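Local coordinates for pyocin-S2 immunity protein (Pseudomonas aeruginosa, PDB 4QKO) that binds the HNH nuclease domain of pyocin S2 and so probably protects the producing cell from it, at residues 12-20 / 34-45. Numbering follows the deposited sequence. Where two conformers were deposited one is given.
Sequences EFLEFVKDI and HIQAVLEFKKLT
F16 carries its ring anti to its own backbone N (chi1 177°), and this sends the ring in between helices 10-21 and 31-45. F41 has the same first torsion, but it lays its ring alongside the gap between the helices, against F13 and V17. The F16 ring enters as a knob among A37, E40, F41 and L44. Its CE2 lies 4.1 Å from CD2 of L44, and CB of E40 sits at the ring edge. F41 answers as a knob among F13, F16, V17 and I20. Its CE1 is 3.8 Å from CG2 of V17. CG2 of V17 also covers one face of the F13 ring, near the rim. The F13 and F41 side chains cross at about a right angle. F13 CZ also meets CG2 of T45, at 3.8 Å.

I20 is the third knob, among H34, A37, V38 and F41. Its two branches divide the work. CD1 packs against A37 and CB of F41, while CG2 touches CG2 of V38 at 3.8 Å. CD1 also lies over one face of the F16 ring, toward its rim.

The polar link is at the far end, where H34 NE2 donates to O of I20 at 2.8 Å and 167°. The acceptor lies in the imidazole plane. ND1 of the same ring is hydrogen-bonded to the hydroxyl of Y85 in the Pyocin-S2 chain. The short segments run closer to antiparallel than parallel, at 138°, as part of the small helical fold of the colicin and pyocin immunity proteins. L53 of helix 52-55 and V68 of helix 65-78 also touch F41. The contact thus joins an apolar core to one nearly straight polar bond. Bonds at both ring nitrogens, one within the chain and one to the toxin, probably fix the rotation of the imidazole.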
ATOM      1  N   GLU A  12      11.540   2.994 -22.086  1.00 24.97           N
ATOM      2  CA  GLU A  12      12.270   2.799 -20.826  1.00 25.71           C
ATOM      3  C   GLU A  12      11.426   3.179 -19.613  1.00 24.26           C
ATOM      4  O   GLU A  12      11.481   2.555 -18.552  1.00 22.80           O
ATOM      5  CB  GLU A  12      13.555   3.598 -20.732  1.00 28.49           C
ATOM      6  CG  GLU A  12      14.706   3.071 -21.629  1.00 31.35           C
ATOM      7  CD  GLU A  12      15.915   4.046 -21.836  1.00 36.95           C
ATOM      8  OE1 GLU A  12      15.826   5.278 -21.544  1.00 32.49           O
ATOM      9  OE2 GLU A  12      16.997   3.550 -22.319  1.00 39.17           O
ATOM     10  N   PHE A  13      10.711   4.284 -19.738  1.00 22.93           N
ATOM     11  CA  PHE A  13       9.885   4.696 -18.611  1.00 22.75           C
ATOM     12  C   PHE A  13       8.710   3.730 -18.404  1.00 20.58           C
ATOM     13  O   PHE A  13       8.370   3.431 -17.297  1.00 20.89           O
ATOM     14  CB  PHE A  13       9.343   6.104 -18.812  1.00 21.66           C
ATOM     15  CG  PHE A  13       8.702   6.639 -17.589  1.00 21.87           C
ATOM     16  CD1 PHE A  13       9.475   6.918 -16.487  1.00 21.27           C
ATOM     17  CD2 PHE A  13       7.332   6.832 -17.525  1.00 22.74           C
ATOM     18  CE1 PHE A  13       8.906   7.422 -15.324  1.00 24.22           C
ATOM     19  CE2 PHE A  13       6.755   7.360 -16.363  1.00 23.40           C
ATOM     20  CZ  PHE A  13       7.546   7.632 -15.258  1.00 22.31           C
ATOM     21  N   LEU A  14       8.126   3.238 -19.494  1.00 21.90           N
ATOM     22  CA  LEU A  14       7.057   2.250 -19.426  1.00 22.76           C
ATOM     23  C   LEU A  14       7.569   1.004 -18.723  1.00 24.52           C
ATOM     24  O   LEU A  14       6.874   0.465 -17.847  1.00 21.77           O
ATOM     25  CB  LEU A  14       6.448   1.953 -20.818  1.00 23.54           C
ATOM     26  CG  LEU A  14       5.479   0.801 -20.883  1.00 26.81           C
ATOM     27  CD1 LEU A  14       4.193   1.093 -20.150  1.00 26.69           C
ATOM     28  CD2 LEU A  14       5.196   0.438 -22.327  1.00 31.35           C
ATOM     29  N   GLU A  15       8.768   0.556 -19.069  0.50 24.63           N
ATOM     30  CA  GLU A  15       9.291  -0.650 -18.426  0.50 26.68           C
ATOM     31  C   GLU A  15       9.561  -0.456 -16.898  0.50 24.47           C
ATOM     32  O   GLU A  15       9.280  -1.350 -16.099  0.50 26.31           O
ATOM     33  CB  GLU A  15      10.518  -1.132 -19.178  0.50 28.93           C
ATOM     34  CG  GLU A  15      10.361  -1.163 -20.711  0.50 31.72           C
ATOM     35  CD  GLU A  15       8.949  -1.484 -21.241  0.50 32.97           C
ATOM     36  OE1 GLU A  15       8.171  -2.203 -20.551  0.50 37.26           O
ATOM     37  OE2 GLU A  15       8.630  -1.051 -22.374  0.50 29.92           O
ATOM     38  N   PHE A  16      10.049   0.711 -16.481  1.00 22.61           N
ATOM     39  CA  PHE A  16      10.145   1.053 -15.054  1.00 21.61           C
ATOM     40  C   PHE A  16       8.744   1.057 -14.389  1.00 20.26           C
ATOM     41  O   PHE A  16       8.538   0.411 -13.337  1.00 20.61           O
ATOM     42  CB  PHE A  16      10.729   2.409 -14.932  1.00 22.39           C
ATOM     43  CG  PHE A  16      10.855   2.966 -13.538  1.00 23.18           C
ATOM     44  CD1 PHE A  16      11.555   2.303 -12.542  1.00 25.68           C
ATOM     45  CD2 PHE A  16      10.340   4.245 -13.251  1.00 25.75           C
ATOM     46  CE1 PHE A  16      11.730   2.887 -11.261  1.00 26.67           C
ATOM     47  CE2 PHE A  16      10.543   4.855 -11.987  1.00 24.33           C
ATOM     48  CZ  PHE A  16      11.240   4.181 -10.994  1.00 25.87           C
ATOM     49  N   VAL A  17       7.754   1.714 -15.022  1.00 18.93           N
ATOM     50  CA  VAL A  17       6.410   1.738 -14.413  1.00 18.39           C
ATOM     51  C   VAL A  17       5.782   0.317 -14.345  1.00 19.42           C
ATOM     52  O   VAL A  17       5.170  -0.059 -13.348  1.00 18.89           O
ATOM     53  CB  VAL A  17       5.512   2.708 -15.214  1.00 18.60           C
ATOM     54  CG1 VAL A  17       4.128   2.592 -14.686  1.00 19.18           C
ATOM     55  CG2 VAL A  17       6.016   4.154 -15.111  1.00 17.84           C
ATOM     56  N   LYS A  18       5.971  -0.491 -15.386  1.00 20.53           N
ATOM     57  CA  LYS A  18       5.455  -1.860 -15.389  1.00 25.16           C
ATOM     58  C   LYS A  18       6.110  -2.628 -14.266  1.00 22.88           C
ATOM     59  O   LYS A  18       5.420  -3.404 -13.586  1.00 23.58           O
ATOM     60  CB  LYS A  18       5.786  -2.671 -16.640  1.00 31.21           C
ATOM     61  CG  LYS A  18       4.958  -2.584 -17.906  1.00 41.11           C
ATOM     62  CD  LYS A  18       5.467  -3.676 -18.867  1.00 50.05           C
ATOM     63  CE  LYS A  18       5.499  -3.254 -20.345  1.00 57.39           C
ATOM     64  NZ  LYS A  18       4.181  -3.451 -21.008  1.00 60.22           N
ATOM     65  N   ASP A  19       7.416  -2.429 -14.054  1.00 22.54           N
ATOM     66  CA  ASP A  19       8.109  -3.077 -12.928  1.00 23.86           C
ATOM     67  C   ASP A  19       7.556  -2.722 -11.574  1.00 24.18           C
ATOM     68  O   ASP A  19       7.374  -3.604 -10.713  1.00 21.17           O
ATOM     69  CB  ASP A  19       9.616  -2.828 -12.941  1.00 26.34           C
ATOM     70  CG  ASP A  19      10.331  -3.568 -14.123  1.00 28.04           C
ATOM     71  OD1 ASP A  19       9.807  -4.605 -14.597  1.00 29.23           O
ATOM     72  OD2 ASP A  19      11.413  -3.098 -14.590  1.00 31.77           O
ATOM     73  N   ILE A  20       7.311  -1.435 -11.365  1.00 21.66           N
ATOM     74  CA  ILE A  20       6.679  -1.013 -10.100  1.00 20.75           C
ATOM     75  C   ILE A  20       5.271  -1.603  -9.969  1.00 19.53           C
ATOM     76  O   ILE A  20       4.933  -2.196  -8.933  1.00 18.83           O
ATOM     77  CB  ILE A  20       6.564   0.531 -10.005  1.00 19.15           C
ATOM     78  CG1 ILE A  20       7.951   1.120  -9.954  1.00 19.96           C
ATOM     79  CG2 ILE A  20       5.737   0.897  -8.793  1.00 20.20           C
ATOM     80  CD1 ILE A  20       8.039   2.642  -9.932  1.00 20.04           C
ATOM     81  N   HIS A  34      10.973  -1.493  -3.234  1.00 24.89           N
ATOM     82  CA  HIS A  34       9.789  -1.045  -3.961  1.00 23.45           C
ATOM     83  C   HIS A  34       9.356   0.348  -3.514  1.00 23.09           C
ATOM     84  O   HIS A  34       8.934   1.174  -4.340  1.00 23.72           O
ATOM     85  CB  HIS A  34       8.628  -2.035  -3.732  1.00 21.55           C
ATOM     86  CG  HIS A  34       7.513  -1.877  -4.683  1.00 20.54           C
ATOM     87  ND1 HIS A  34       6.430  -1.069  -4.404  1.00 20.27           N
ATOM     88  CD2 HIS A  34       7.286  -2.414  -5.903  1.00 22.12           C
ATOM     89  CE1 HIS A  34       5.587  -1.117  -5.417  1.00 21.65           C
ATOM     90  NE2 HIS A  34       6.075  -1.935  -6.344  1.00 21.51           N
ATOM     91  N   ILE A  35       9.396   0.600  -2.223  1.00 22.42           N
ATOM     92  CA  ILE A  35       8.997   1.900  -1.718  1.00 23.97           C
ATOM     93  C   ILE A  35       9.864   2.979  -2.326  1.00 27.24           C
ATOM     94  O   ILE A  35       9.362   4.054  -2.733  1.00 24.17           O
ATOM     95  CB  ILE A  35       9.012   1.975  -0.171  1.00 24.47           C
ATOM     96  CG1 ILE A  35       7.871   1.153   0.433  1.00 24.79           C
ATOM     97  CG2 ILE A  35       8.871   3.429   0.295  1.00 26.07           C
ATOM     98  CD1 ILE A  35       7.965   0.841   1.918  1.00 25.64           C
ATOM     99  N   GLN A  36      11.169   2.699  -2.406  1.00 26.13           N
ATOM    100  CA  GLN A  36      12.097   3.633  -3.036  1.00 30.38           C
ATOM    101  C   GLN A  36      11.798   3.923  -4.474  1.00 26.82           C
ATOM    102  O   GLN A  36      11.854   5.077  -4.904  1.00 29.24           O
ATOM    103  CB  GLN A  36      13.544   3.134  -2.904  1.00 35.25           C
ATOM    104  CG  GLN A  36      14.039   3.415  -1.515  1.00 40.90           C
ATOM    105  CD  GLN A  36      13.889   4.906  -1.188  1.00 48.51           C
ATOM    106  OE1 GLN A  36      14.390   5.770  -1.948  1.00 51.33           O
ATOM    107  NE2 GLN A  36      13.155   5.225  -0.074  1.00 47.03           N
ATOM    108  N   ALA A  37      11.423   2.900  -5.214  1.00 22.51           N
ATOM    109  CA  ALA A  37      11.065   3.092  -6.616  1.00 21.68           C
ATOM    110  C   ALA A  37       9.767   3.934  -6.758  1.00 21.46           C
ATOM    111  O   ALA A  37       9.683   4.783  -7.610  1.00 21.50           O
ATOM    112  CB  ALA A  37      10.868   1.760  -7.242  1.00 22.31           C
ATOM    113  N   VAL A  38       8.760   3.693  -5.919  1.00 21.43           N
ATOM    114  CA  VAL A  38       7.570   4.529  -5.885  1.00 22.46           C
ATOM    115  C   VAL A  38       7.935   6.017  -5.600  1.00 23.71           C
ATOM    116  O   VAL A  38       7.453   6.903  -6.295  1.00 21.89           O
ATOM    117  CB  VAL A  38       6.544   4.022  -4.917  1.00 22.08           C
ATOM    118  CG1 VAL A  38       5.388   5.029  -4.781  1.00 21.81           C
ATOM    119  CG2 VAL A  38       5.956   2.731  -5.434  1.00 21.59           C
ATOM    120  N   LEU A  39       8.803   6.261  -4.633  1.00 25.52           N
ATOM    121  CA  LEU A  39       9.284   7.644  -4.305  1.00 28.51           C
ATOM    122  C   LEU A  39      10.051   8.208  -5.446  1.00 27.45           C
ATOM    123  O   LEU A  39       9.818   9.351  -5.830  1.00 29.33           O
ATOM    124  CB  LEU A  39      10.103   7.643  -3.021  1.00 30.55           C
ATOM    125  CG  LEU A  39       9.295   7.336  -1.725  1.00 31.98           C
ATOM    126  CD1 LEU A  39      10.208   7.143  -0.508  1.00 34.45           C
ATOM    127  CD2 LEU A  39       8.241   8.406  -1.388  1.00 33.25           C
ATOM    128  N   GLU A  40      10.870   7.393  -6.103  1.00 28.09           N
ATOM    129  CA  GLU A  40      11.536   7.807  -7.338  1.00 28.87           C
ATOM    130  C   GLU A  40      10.540   8.174  -8.478  1.00 26.88           C
ATOM    131  O   GLU A  40      10.750   9.178  -9.151  1.00 25.62           O
ATOM    132  CB  GLU A  40      12.540   6.760  -7.831  1.00 34.30           C
ATOM    133  CG  GLU A  40      13.817   6.752  -7.015  1.00 42.67           C
ATOM    134  CD  GLU A  40      14.878   5.671  -7.374  1.00 50.75           C
ATOM    135  OE1 GLU A  40      15.231   5.520  -8.577  1.00 62.20           O
ATOM    136  OE2 GLU A  40      15.440   5.047  -6.426  1.00 44.89           O
ATOM    137  N   PHE A  41       9.503   7.348  -8.687  1.00 23.98           N
ATOM    138  CA  PHE A  41       8.447   7.632  -9.648  1.00 22.64           C
ATOM    139  C   PHE A  41       7.835   8.996  -9.380  1.00 21.01           C
ATOM    140  O   PHE A  41       7.665   9.783 -10.318  1.00 20.99           O
ATOM    141  CB  PHE A  41       7.391   6.523  -9.590  1.00 21.60           C
ATOM    142  CG  PHE A  41       6.162   6.767 -10.368  1.00 20.17           C
ATOM    143  CD1 PHE A  41       6.095   6.466 -11.728  1.00 20.57           C
ATOM    144  CD2 PHE A  41       5.028   7.273  -9.758  1.00 19.86           C
ATOM    145  CE1 PHE A  41       4.916   6.672 -12.448  1.00 21.68           C
ATOM    146  CE2 PHE A  41       3.844   7.477 -10.489  1.00 21.19           C
ATOM    147  CZ  PHE A  41       3.777   7.192 -11.830  1.00 19.60           C
ATOM    148  N   LYS A  42       7.445   9.232  -8.165  1.00 21.36           N
ATOM    149  CA  LYS A  42       6.753  10.522  -7.808  1.00 24.43           C
ATOM    150  C   LYS A  42       7.645  11.694  -8.154  1.00 26.47           C
ATOM    151  O   LYS A  42       7.219  12.696  -8.787  1.00 23.19           O
ATOM    152  CB  LYS A  42       6.488  10.558  -6.313  1.00 25.19           C
ATOM    153  CG  LYS A  42       5.342   9.698  -5.895  1.00 28.44           C
ATOM    154  CD  LYS A  42       5.319   9.364  -4.412  1.00 31.54           C
ATOM    155  CE  LYS A  42       5.519  10.533  -3.488  1.00 35.30           C
ATOM    156  NZ  LYS A  42       4.228  11.268  -3.347  1.00 37.35           N
ATOM    157  N   LYS A  43       8.926  11.560  -7.799  1.00 28.57           N
ATOM    158  CA  LYS A  43       9.945  12.570  -8.169  1.00 33.22           C
ATOM    159  C   LYS A  43      10.136  12.760  -9.664  1.00 31.03           C
ATOM    160  O   LYS A  43      10.207  13.888 -10.173  1.00 27.97           O
ATOM    161  CB  LYS A  43      11.334  12.218  -7.586  1.00 39.90           C
ATOM    162  CG  LYS A  43      11.621  12.736  -6.193  1.00 46.30           C
ATOM    163  CD  LYS A  43      13.014  13.393  -6.069  1.00 52.89           C
ATOM    164  CE  LYS A  43      14.203  12.644  -6.716  1.00 58.08           C
ATOM    165  NZ  LYS A  43      14.659  11.415  -5.979  1.00 58.64           N
ATOM    166  N   LEU A  44      10.267  11.670 -10.388  1.00 26.69           N
ATOM    167  CA  LEU A  44      10.503  11.776 -11.811  1.00 26.44           C
ATOM    168  C   LEU A  44       9.344  12.451 -12.567  1.00 24.11           C
ATOM    169  O   LEU A  44       9.588  13.242 -13.476  1.00 25.32           O
ATOM    170  CB  LEU A  44      10.681  10.405 -12.447  1.00 27.38           C
ATOM    171  CG  LEU A  44      11.991   9.753 -12.828  1.00 35.51           C
ATOM    172  CD1 LEU A  44      13.154  10.720 -12.919  1.00 37.23           C
ATOM    173  CD2 LEU A  44      12.307   8.566 -11.946  1.00 34.21           C
ATOM    174  N   THR A  45       8.092  12.070 -12.251  1.00 21.44           N
ATOM    175  CA  THR A  45       6.959  12.521 -13.081  1.00 21.20           C
ATOM    176  C   THR A  45       6.662  13.976 -12.764  1.00 22.83           C
ATOM    177  O   THR A  45       6.177  14.692 -13.643  1.00 22.64           O
ATOM    178  CB  THR A  45       5.670  11.762 -12.808  1.00 21.25           C
ATOM    179  OG1 THR A  45       5.410  11.835 -11.428  1.00 21.18           O
ATOM    180  CG2 THR A  45       5.762  10.241 -13.180  1.00 21.49           C
TER